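Local coordinates for carbohydrate-binding protein (Flavonifractor plautii, PDB 6N1B) that removes the acetyl group from N-acetylgalactosamine, probably that of the blood group A antigen, as a step in converting A to O type, at residues A[37-42]-A[71-76]; A[106-111]-A[151-156]; A[316-321]-A[403-408]. All coordinates share one frame; numbering follows the deposited sequence.

Contact 1: residues A[37-42]-A[71-76]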
loop_
_atom_site.group_PDB
_atom_site.type_symbol
_atom_site.label_atom_id
_atom_site.label_comp_id
_atom_site.label_asym_id
_atom_site.label_seq_id
_atom_site.Cartn_x
_atom_site.Cartn_y
_atom_site.Cartn_z
ATOM N N ASP A 37 10.765 10.804 -5.807
ATOM C CA ASP A 37 11.636 9.881 -6.552
ATOM C C ASP A 37 11.827 8.572 -5.828
ATOM O O ASP A 37 12.447 8.513 -4.804
ATOM C CB ASP A 37 12.968 10.539 -6.867
ATOM C CG ASP A 37 12.808 11.609 -7.849
ATOM O OD1 ASP A 37 12.265 11.435 -8.984
ATOM O OD2 ASP A 37 13.199 12.734 -7.499
ATOM N N PHE A 38 11.323 7.510 -6.364
ATOM C CA PHE A 38 11.572 6.163 -5.914
ATOM C C PHE A 38 12.375 5.417 -6.972
ATOM O O PHE A 38 11.989 5.495 -8.151
ATOM C CB PHE A 38 10.294 5.385 -5.631
ATOM C CG PHE A 38 9.501 5.802 -4.407
ATOM C CD1 PHE A 38 8.803 7.004 -4.253
ATOM C CD2 PHE A 38 9.498 4.948 -3.308
ATOM C CE1 PHE A 38 8.133 7.321 -3.082
ATOM C CE2 PHE A 38 8.840 5.282 -2.165
ATOM C CZ PHE A 38 8.186 6.448 -2.059
ATOM N N PRO A 39 13.423 4.715 -6.616
ATOM C CA PRO A 39 14.215 3.989 -7.602
ATOM C C PRO A 39 13.532 2.702 -7.996
ATOM O O PRO A 39 12.954 2.000 -7.160
ATOM C CB PRO A 39 15.523 3.806 -6.887
ATOM C CG PRO A 39 15.131 3.671 -5.466
ATOM C CD PRO A 39 13.964 4.570 -5.256
ATOM N N ALA A 40 13.521 2.366 -9.248
ATOM C CA ALA A 40 13.097 1.083 -9.696
ATOM C C ALA A 40 14.255 0.360 -10.378
ATOM O O ALA A 40 15.010 0.935 -11.175
ATOM C CB ALA A 40 11.949 1.146 -10.700
ATOM N N TYR A 41 14.357 -0.947 -10.104
ATOM C CA TYR A 41 15.561 -1.733 -10.542
ATOM C C TYR A 41 15.584 -1.980 -12.032
ATOM O O TYR A 41 16.629 -2.303 -12.571
ATOM C CB TYR A 41 15.697 -3.059 -9.757
ATOM C CG TYR A 41 14.704 -4.115 -10.274
ATOM C CD1 TYR A 41 13.362 -4.151 -9.902
ATOM C CD2 TYR A 41 15.104 -5.102 -11.181
ATOM C CE1 TYR A 41 12.514 -5.079 -10.437
ATOM C CE2 TYR A 41 14.232 -6.038 -11.692
ATOM C CZ TYR A 41 12.929 -5.995 -11.272
ATOM O OH TYR A 41 12.043 -6.942 -11.789
ATOM N N TYR A 42 14.426 -1.996 -12.691
ATOM C CA TYR A 42 14.314 -2.490 -14.035
ATOM C C TYR A 42 14.971 -1.590 -15.065
ATOM O O TYR A 42 15.076 -0.354 -14.875
ATOM C CB TYR A 42 12.850 -2.783 -14.443
ATOM C CG TYR A 42 11.990 -1.562 -14.579
ATOM C CD1 TYR A 42 12.030 -0.820 -15.776
ATOM C CD2 TYR A 42 11.125 -1.113 -13.603
ATOM C CE1 TYR A 42 11.386 0.353 -15.876
ATOM C CE2 TYR A 42 10.452 0.042 -13.707
ATOM C CZ TYR A 42 10.529 0.795 -14.852
ATOM O OH TYR A 42 9.842 2.020 -14.947
ATOM N N ALA A 71 9.739 2.582 3.657
ATOM C CA ALA A 71 8.679 2.336 2.725
ATOM C C ALA A 71 8.975 1.059 1.963
ATOM O O ALA A 71 10.101 0.794 1.540
ATOM C CB ALA A 71 8.443 3.520 1.779
ATOM N N VAL A 72 7.887 0.311 1.688
ATOM C CA VAL A 72 7.917 -0.748 0.664
ATOM C C VAL A 72 7.056 -0.293 -0.514
ATOM O O VAL A 72 6.121 0.496 -0.317
ATOM C CB VAL A 72 7.435 -2.077 1.277
ATOM C CG1 VAL A 72 5.931 -2.048 1.683
ATOM C CG2 VAL A 72 7.754 -3.300 0.335
ATOM N N TYR A 73 7.395 -0.721 -1.703
ATOM C CA TYR A 73 6.676 -0.294 -2.871
ATOM C C TYR A 73 6.995 -1.294 -3.987
ATOM O O TYR A 73 7.830 -2.201 -3.839
ATOM C CB TYR A 73 7.108 1.140 -3.305
ATOM C CG TYR A 73 8.558 1.267 -3.689
ATOM C CD1 TYR A 73 9.573 1.254 -2.716
ATOM C CD2 TYR A 73 8.953 1.307 -4.979
ATOM C CE1 TYR A 73 10.878 1.283 -3.060
ATOM C CE2 TYR A 73 10.323 1.332 -5.345
ATOM C CZ TYR A 73 11.235 1.348 -4.356
ATOM O OH TYR A 73 12.589 1.395 -4.669
ATOM N N THR A 74 6.310 -1.133 -5.138
ATOM C CA THR A 74 6.637 -2.006 -6.317
ATOM C C THR A 74 6.793 -1.128 -7.541
ATOM O O THR A 74 5.887 -0.354 -7.873
ATOM C CB THR A 74 5.503 -2.972 -6.593
ATOM O OG1 THR A 74 4.234 -2.273 -6.551
ATOM C CG2 THR A 74 5.456 -4.095 -5.614
ATOM N N PRO A 75 7.887 -1.286 -8.268
ATOM C CA PRO A 75 7.890 -0.798 -9.603
ATOM C C PRO A 75 6.739 -1.304 -10.382
ATOM O O PRO A 75 6.170 -2.371 -10.099
ATOM C CB PRO A 75 9.223 -1.410 -10.213
ATOM C CG PRO A 75 10.081 -1.616 -8.970
ATOM C CD PRO A 75 9.086 -2.087 -7.959
ATOM N N ASN A 76 6.316 -0.606 -11.451
ATOM C CA ASN A 76 5.359 -1.168 -12.406
ATOM C C ASN A 76 5.404 -0.387 -13.696
ATOM O O ASN A 76 5.674 0.812 -13.681
ATOM C CB ASN A 76 3.926 -1.212 -11.863
ATOM C CG ASN A 76 3.101 -2.325 -12.489
ATOM O OD1 ASN A 76 3.647 -3.321 -12.965
ATOM N ND2 ASN A 76 1.734 -2.108 -12.479
#
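The ring of Phe38 points its edge at one face of Tyr73 in a T-shaped (edge-to-face) pair, with CD2 of Phe38 sitting above the middle of the Tyr73 ring. The centroids are 5.0 Å apart and the planes are inclined by 64°. The closest carbons are Phe38 CD2 and Tyr73 CD1, at 3.7 Å, and Ala71 CB lies farther along the same ring edge, 4.3 Å from Phe38 CE2. At the edge of the Tyr73 ring, near its plane, stands the carbonyl oxygen of Pro39. Pro39 O accepts a short hydrogen bond of 2.6 Å from Tyr73 OH, made in the carbonyl plane with a C=O...donor angle of 148°. One phenol is thus fixed twice, by an aromatic edge against a face and by a backbone carbonyl at its hydroxyl. Tyr73 CG stands between the backbone N and the carbonyl carbon (chi1 62°), which raises the ring off the strand toward residues 38 and 39. Pro75 continues the surface beyond it: Ala40 CB rests 3.8 Å from Pro75 CG, while Pro75 CB meets the edge of the Tyr42 ring, 3.9 Å from Tyr42 CD2. The Tyr42 ring stacks with Tyr83, and that of Phe38 with Trp97. The loop 37-42 thereby runs over one side of strand 67-75, the middle strand of a three-stranded antiparallel sheet. Val52 and Val57 of strand 52-60, Val89 of strand 87-91 and Ile389 of strand 385-395 pack around the same side chains, the last of these belonging to another sheet.

Contact 2: residues A[106-111]-A[151-156]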
loop_
_atom_site.group_PDB
_atom_site.type_symbol
_atom_site.label_atom_id
_atom_site.label_comp_id
_atom_site.label_asym_id
_atom_site.label_seq_id
_atom_site.Cartn_x
_atom_site.Cartn_y
_atom_site.Cartn_z
ATOM N N PRO A 106 15.150 -5.675 -6.170
ATOM C CA PRO A 106 13.993 -5.866 -5.245
ATOM C C PRO A 106 14.386 -6.871 -4.128
ATOM O O PRO A 106 15.251 -7.725 -4.296
ATOM C CB PRO A 106 12.920 -6.387 -6.186
ATOM C CG PRO A 106 13.672 -7.208 -7.173
ATOM C CD PRO A 106 14.985 -6.443 -7.397
ATOM N N ILE A 107 13.620 -6.792 -3.050
ATOM C CA ILE A 107 13.818 -7.715 -1.931
ATOM C C ILE A 107 13.247 -9.068 -2.208
ATOM O O ILE A 107 13.554 -10.038 -1.528
ATOM C CB ILE A 107 13.412 -7.114 -0.573
ATOM C CG1 ILE A 107 11.911 -6.794 -0.465
ATOM C CG2 ILE A 107 14.276 -5.892 -0.252
ATOM C CD1 ILE A 107 11.359 -6.823 0.956
ATOM N N GLU A 108 12.289 -9.160 -3.109
ATOM C CA GLU A 108 11.684 -10.391 -3.600
ATOM C C GLU A 108 11.996 -10.478 -5.094
ATOM O O GLU A 108 11.771 -9.469 -5.780
ATOM C CB GLU A 108 10.199 -10.406 -3.329
ATOM C CG GLU A 108 9.416 -11.527 -4.001
ATOM C CD GLU A 108 9.795 -12.958 -3.534
ATOM O OE1 GLU A 108 10.444 -13.056 -2.490
ATOM O OE2 GLU A 108 9.353 -13.889 -4.266
ATOM N N PRO A 109 12.556 -11.596 -5.570
ATOM C CA PRO A 109 13.031 -11.561 -6.946
ATOM C C PRO A 109 11.985 -11.428 -8.040
ATOM O O PRO A 109 10.819 -11.812 -7.885
ATOM C CB PRO A 109 13.799 -12.920 -7.088
ATOM C CG PRO A 109 13.392 -13.714 -5.942
ATOM C CD PRO A 109 12.891 -12.824 -4.861
ATOM N N GLN A 110 12.457 -10.982 -9.198
ATOM C CA GLN A 110 11.678 -11.052 -10.383
ATOM C C GLN A 110 11.240 -12.492 -10.640
ATOM O O GLN A 110 12.063 -13.425 -10.650
ATOM C CB GLN A 110 12.540 -10.491 -11.542
ATOM C CG GLN A 110 11.821 -10.463 -12.846
ATOM C CD GLN A 110 12.552 -9.696 -13.930
ATOM O OE1 GLN A 110 12.906 -8.537 -13.693
ATOM N NE2 GLN A 110 12.790 -10.343 -15.054
ATOM N N PRO A 111 9.955 -12.720 -10.952
ATOM C CA PRO A 111 9.516 -14.078 -11.298
ATOM C C PRO A 111 10.199 -14.613 -12.536
ATOM O O PRO A 111 10.674 -13.860 -13.432
ATOM C CB PRO A 111 8.007 -13.927 -11.558
ATOM C CG PRO A 111 7.608 -12.789 -10.686
ATOM C CD PRO A 111 8.806 -11.838 -10.806
ATOM N N ARG A 151 2.503 -13.323 0.914
ATOM C CA ARG A 151 3.859 -13.707 1.358
ATOM C C ARG A 151 4.433 -12.604 2.237
ATOM O O ARG A 151 3.938 -11.488 2.290
ATOM C CB ARG A 151 4.700 -13.967 0.142
ATOM C CG ARG A 151 4.224 -15.158 -0.670
ATOM C CD ARG A 151 5.018 -15.424 -1.963
ATOM N NE ARG A 151 4.572 -16.659 -2.555
ATOM C CZ ARG A 151 5.187 -17.298 -3.571
ATOM N NH1 ARG A 151 6.098 -16.660 -4.279
ATOM N NH2 ARG A 151 4.904 -18.572 -3.789
ATOM N N LEU A 152 5.498 -12.984 2.934
ATOM C CA LEU A 152 6.070 -12.174 4.024
ATOM C C LEU A 152 7.579 -12.345 4.075
ATOM O O LEU A 152 8.099 -13.505 4.025
ATOM C CB LEU A 152 5.464 -12.626 5.325
ATOM C CG LEU A 152 6.060 -12.141 6.637
ATOM C CD1 LEU A 152 5.975 -10.618 6.798
ATOM C CD2 LEU A 152 5.397 -12.831 7.816
ATOM N N ARG A 153 8.259 -11.204 4.150
ATOM C CA ARG A 153 9.712 -11.197 4.496
ATOM C C ARG A 153 9.859 -10.222 5.660
ATOM O O ARG A 153 9.255 -9.161 5.695
ATOM C CB ARG A 153 10.568 -10.696 3.307
ATOM C CG ARG A 153 10.764 -11.778 2.218
ATOM C CD ARG A 153 11.500 -11.219 0.993
ATOM N NE ARG A 153 11.708 -12.248 -0.022
ATOM C CZ ARG A 153 12.806 -12.989 -0.191
ATOM N NH1 ARG A 153 13.868 -12.827 0.570
ATOM N NH2 ARG A 153 12.834 -13.908 -1.171
ATOM N N ILE A 154 10.753 -10.604 6.609
ATOM C CA ILE A 154 10.990 -9.824 7.834
ATOM C C ILE A 154 12.442 -9.326 7.829
ATOM O O ILE A 154 13.354 -10.001 7.263
ATOM C CB ILE A 154 10.739 -10.748 9.050
ATOM C CG1 ILE A 154 9.259 -11.119 9.136
ATOM C CG2 ILE A 154 11.242 -10.167 10.381
ATOM C CD1 ILE A 154 8.916 -12.288 10.024
ATOM N N SER A 155 12.654 -8.141 8.442
ATOM C CA SER A 155 14.019 -7.657 8.562
ATOM C C SER A 155 14.243 -7.093 9.964
ATOM O O SER A 155 13.370 -6.380 10.511
ATOM C CB SER A 155 14.281 -6.538 7.538
ATOM O OG SER A 155 15.630 -6.045 7.570
ATOM N N TYR A 156 15.453 -7.378 10.486
ATOM C CA TYR A 156 15.972 -6.773 11.669
ATOM C C TYR A 156 16.854 -5.519 11.441
ATOM O O TYR A 156 16.926 -4.644 12.346
ATOM C CB TYR A 156 16.724 -7.771 12.517
ATOM C CG TYR A 156 15.969 -8.965 12.978
ATOM C CD1 TYR A 156 14.996 -8.815 14.005
ATOM C CD2 TYR A 156 16.151 -10.223 12.508
ATOM C CE1 TYR A 156 14.354 -9.940 14.535
ATOM C CE2 TYR A 156 15.515 -11.373 13.029
ATOM C CZ TYR A 156 14.612 -11.212 14.071
ATOM O OH TYR A 156 13.979 -12.295 14.621
HETATM O O HOH W 1 6.631 -13.834 -4.490
#
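Glu108 and Arg153 form the tight part of this contact, a salt bridge in which one carboxylate oxygen receives two N-H groups. Arg153 NE and NH2 each lie 2.9 Å from Glu108 OE1, a side-on grip on a single atom, bent at both hydrogens (145° and 142°). OE1 stays close to the guanidinium plane, although the carboxylate itself is turned 48° from that plane. The chain of Arg153 runs extended from CG to NE, whereas Glu108 bends at chi2 to bring its acid group back to the arginine. The carbonyl oxygen of Ile107 lies over one guanidinium face, 3.2 Å from Arg153 NE but too poorly angled for a hydrogen bond. Trp161 O and Gly188 O accept from NH1 and NH2, so the buried guanidinium is held on several sides.

The other half of the acid is looser. Glu108 OE2 is 4.3 Å from Arg151 NH1, beyond a salt bridge, and a water spans the gap, donating to Glu108 OE2 at 2.7 Å and accepting from Arg151 NH1 at 2.9 Å. Arg151 NE forms its salt bridge with Glu149 OE1, and the guanidinium makes a cation-pi contact with Trp138. The ion pair fastens the loop leading from strand 87-91 to strand 116-126 onto strand 148-155 of the following four-stranded antiparallel sheet, consistent with a connection between two blades of a beta-propeller.

Contact 3: residues A[316-321]-A[403-408]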
loop_
_atom_site.group_PDB
_atom_site.type_symbol
_atom_site.label_atom_id
_atom_site.label_comp_id
_atom_site.label_asym_id
_atom_site.label_seq_id
_atom_site.Cartn_x
_atom_site.Cartn_y
_atom_site.Cartn_z
ATOM N N GLY A 316 -18.465 11.342 4.750
ATOM C CA GLY A 316 -19.022 12.199 3.741
ATOM C C GLY A 316 -19.355 11.470 2.428
ATOM O O GLY A 316 -19.104 10.254 2.344
ATOM N N THR A 317 -19.778 12.187 1.424
ATOM C CA THR A 317 -20.017 11.743 0.115
ATOM C C THR A 317 -18.867 12.012 -0.852
ATOM O O THR A 317 -18.781 11.507 -1.972
ATOM C CB THR A 317 -21.304 12.296 -0.514
ATOM O OG1 THR A 317 -21.194 13.719 -0.517
ATOM C CG2 THR A 317 -22.486 11.874 0.255
ATOM N N LYS A 318 -18.009 13.011 -0.444
ATOM C CA LYS A 318 -17.036 13.574 -1.297
ATOM C C LYS A 318 -15.738 12.752 -1.328
ATOM O O LYS A 318 -15.337 12.202 -0.298
ATOM C CB LYS A 318 -16.741 15.043 -0.867
ATOM C CG LYS A 318 -17.981 15.916 -1.089
ATOM C CD LYS A 318 -17.895 17.273 -0.437
ATOM C CE LYS A 318 -16.756 18.080 -0.945
ATOM N NZ LYS A 318 -16.848 19.468 -0.233
ATOM N N PRO A 319 -15.005 12.772 -2.440
ATOM C CA PRO A 319 -13.693 12.092 -2.497
ATOM C C PRO A 319 -12.669 12.791 -1.654
ATOM O O PRO A 319 -12.656 14.013 -1.507
ATOM C CB PRO A 319 -13.300 12.129 -3.976
ATOM C CG PRO A 319 -14.101 13.272 -4.501
ATOM C CD PRO A 319 -15.326 13.395 -3.698
ATOM N N LEU A 320 -11.806 11.982 -1.056
ATOM C CA LEU A 320 -10.627 12.470 -0.408
ATOM C C LEU A 320 -9.580 12.929 -1.428
ATOM O O LEU A 320 -8.832 13.913 -1.104
ATOM C CB LEU A 320 -10.024 11.313 0.475
ATOM C CG LEU A 320 -8.754 11.537 1.211
ATOM C CD1 LEU A 320 -8.962 12.635 2.273
ATOM C CD2 LEU A 320 -8.232 10.259 1.844
ATOM N N LEU A 321 -9.449 12.326 -2.566
ATOM C CA LEU A 321 -8.429 12.711 -3.532
ATOM C C LEU A 321 -8.966 12.248 -4.879
ATOM O O LEU A 321 -9.438 11.101 -5.005
ATOM C CB LEU A 321 -7.072 12.111 -3.230
ATOM C CG LEU A 321 -5.837 12.785 -3.829
ATOM C CD1 LEU A 321 -5.691 14.163 -3.216
ATOM C CD2 LEU A 321 -4.622 11.959 -3.655
ATOM N N LEU A 403 -14.669 16.992 3.504
ATOM C CA LEU A 403 -15.389 15.785 3.243
ATOM C C LEU A 403 -16.851 15.824 3.624
ATOM O O LEU A 403 -17.727 15.240 2.935
ATOM C CB LEU A 403 -14.701 14.629 3.944
ATOM C CG LEU A 403 -13.300 14.241 3.501
ATOM C CD1 LEU A 403 -12.748 13.114 4.378
ATOM C CD2 LEU A 403 -13.294 13.827 2.042
ATOM N N LEU A 404 -17.131 16.477 4.769
ATOM C CA LEU A 404 -18.450 16.509 5.305
ATOM C C LEU A 404 -19.224 17.754 4.870
ATOM O O LEU A 404 -20.408 17.918 5.248
ATOM C CB LEU A 404 -18.364 16.546 6.844
ATOM C CG LEU A 404 -17.838 15.293 7.486
ATOM C CD1 LEU A 404 -17.481 15.502 8.938
ATOM C CD2 LEU A 404 -18.827 14.141 7.305
ATOM N N ASP A 405 -18.624 18.618 4.096
ATOM C CA ASP A 405 -19.244 19.920 3.756
ATOM C C ASP A 405 -19.730 20.636 4.982
ATOM O O ASP A 405 -20.865 21.124 5.035
ATOM C CB ASP A 405 -20.408 19.803 2.800
ATOM C CG ASP A 405 -20.281 20.614 1.696
ATOM O OD1 ASP A 405 -20.221 21.827 1.905
ATOM O OD2 ASP A 405 -20.099 19.967 0.672
ATOM N N ASP A 406 -18.877 20.689 6.016
ATOM C CA ASP A 406 -19.252 21.268 7.342
ATOM C C ASP A 406 -18.067 22.157 7.746
ATOM O O ASP A 406 -17.081 21.701 8.313
ATOM C CB ASP A 406 -19.380 20.145 8.376
ATOM C CG ASP A 406 -19.760 20.642 9.740
ATOM O OD1 ASP A 406 -19.877 21.883 9.904
ATOM O OD2 ASP A 406 -19.985 19.799 10.648
ATOM N N PRO A 407 -18.221 23.498 7.499
ATOM C CA PRO A 407 -17.162 24.431 7.800
ATOM C C PRO A 407 -16.864 24.531 9.298
ATOM O O PRO A 407 -15.884 25.173 9.656
ATOM C CB PRO A 407 -17.654 25.732 7.263
ATOM C CG PRO A 407 -19.119 25.627 7.186
ATOM C CD PRO A 407 -19.302 24.163 6.742
ATOM N N GLY A 408 -17.753 24.019 10.161
ATOM C CA GLY A 408 -17.484 24.077 11.593
ATOM C C GLY A 408 -17.141 22.811 12.277
ATOM O O GLY A 408 -17.042 22.721 13.484
HETATM O O HOH W 2 -20.297 14.983 2.377
#
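The carbonyl oxygen of Leu403, in the last turn of helix 396-404, is approached by Gly316 and by a bridging water. The water donates to Leu403 O at 2.6 Å and accepts from Thr317 N at 3.0 Å, tying the two backbones together. Beside it, the CA-H of Gly316 points at the same oxygen, with Gly316 CA to Leu403 O 3.4 Å and 155° at the hydrogen; lacking a side chain, Gly316 lets the backbones come this close. Leu404 CD2 packs against Gly316 N, at 3.8 Å.

Lys318 passes alongside this oxygen with its aliphatic chain, then bends at chi3 (60°) to bring NZ across the helix end. There the ammonium group forms a salt bridge with Asp405, Lys318 NZ to Asp405 OD2 being a long and weak 3.4 Å; its stronger partner is Val402 O. A positive charge at a helix C-terminus would be expected to interact favourably with the helix dipole.

Leu403 reaches the loop mainly through CD2, with Leu403 CD2 3.5 Å from Lys318 O; Leu403 CD1 makes a looser contact with Leu320 CD1 at 4.4 Å, while Leu303 of strand 300-306 backs the leucine. Leu320 and Leu321 both pair with Leu301, forming a classic beta bulge that anchors this loop to the sheet. On the helix side, Asp405 takes positive phi to end the helix in a Schellman motif, and an Asx turn follows, in which Asp406 OD1 accepts from Gly408 N.

Contacts 1 and 2 are neighbours, their centres 13 Å apart, and they touch directly: Tyr41 OH lies 2.6 Å from Gln110 OE1, probably hydrogen-bonded, while Tyr41 CG packs on Pro106 CD at 3.7 Å. Contact 1 lies on one sheet; contact 2 ties its outgoing loop to the next sheet of what is consistent with a five-bladed beta-propeller. Both flank the glycan pocket without lining it; the bound alpha-galactose is about 12 Å from the side chain of Pro75 and about 13 Å from that of Arg151. Contact 3 lies across the chain's centre, about 32 Å from contact 1 and 38 Å from contact 2, centre to centre, where the end of helix 396-404 meets the loop after strand 313-314.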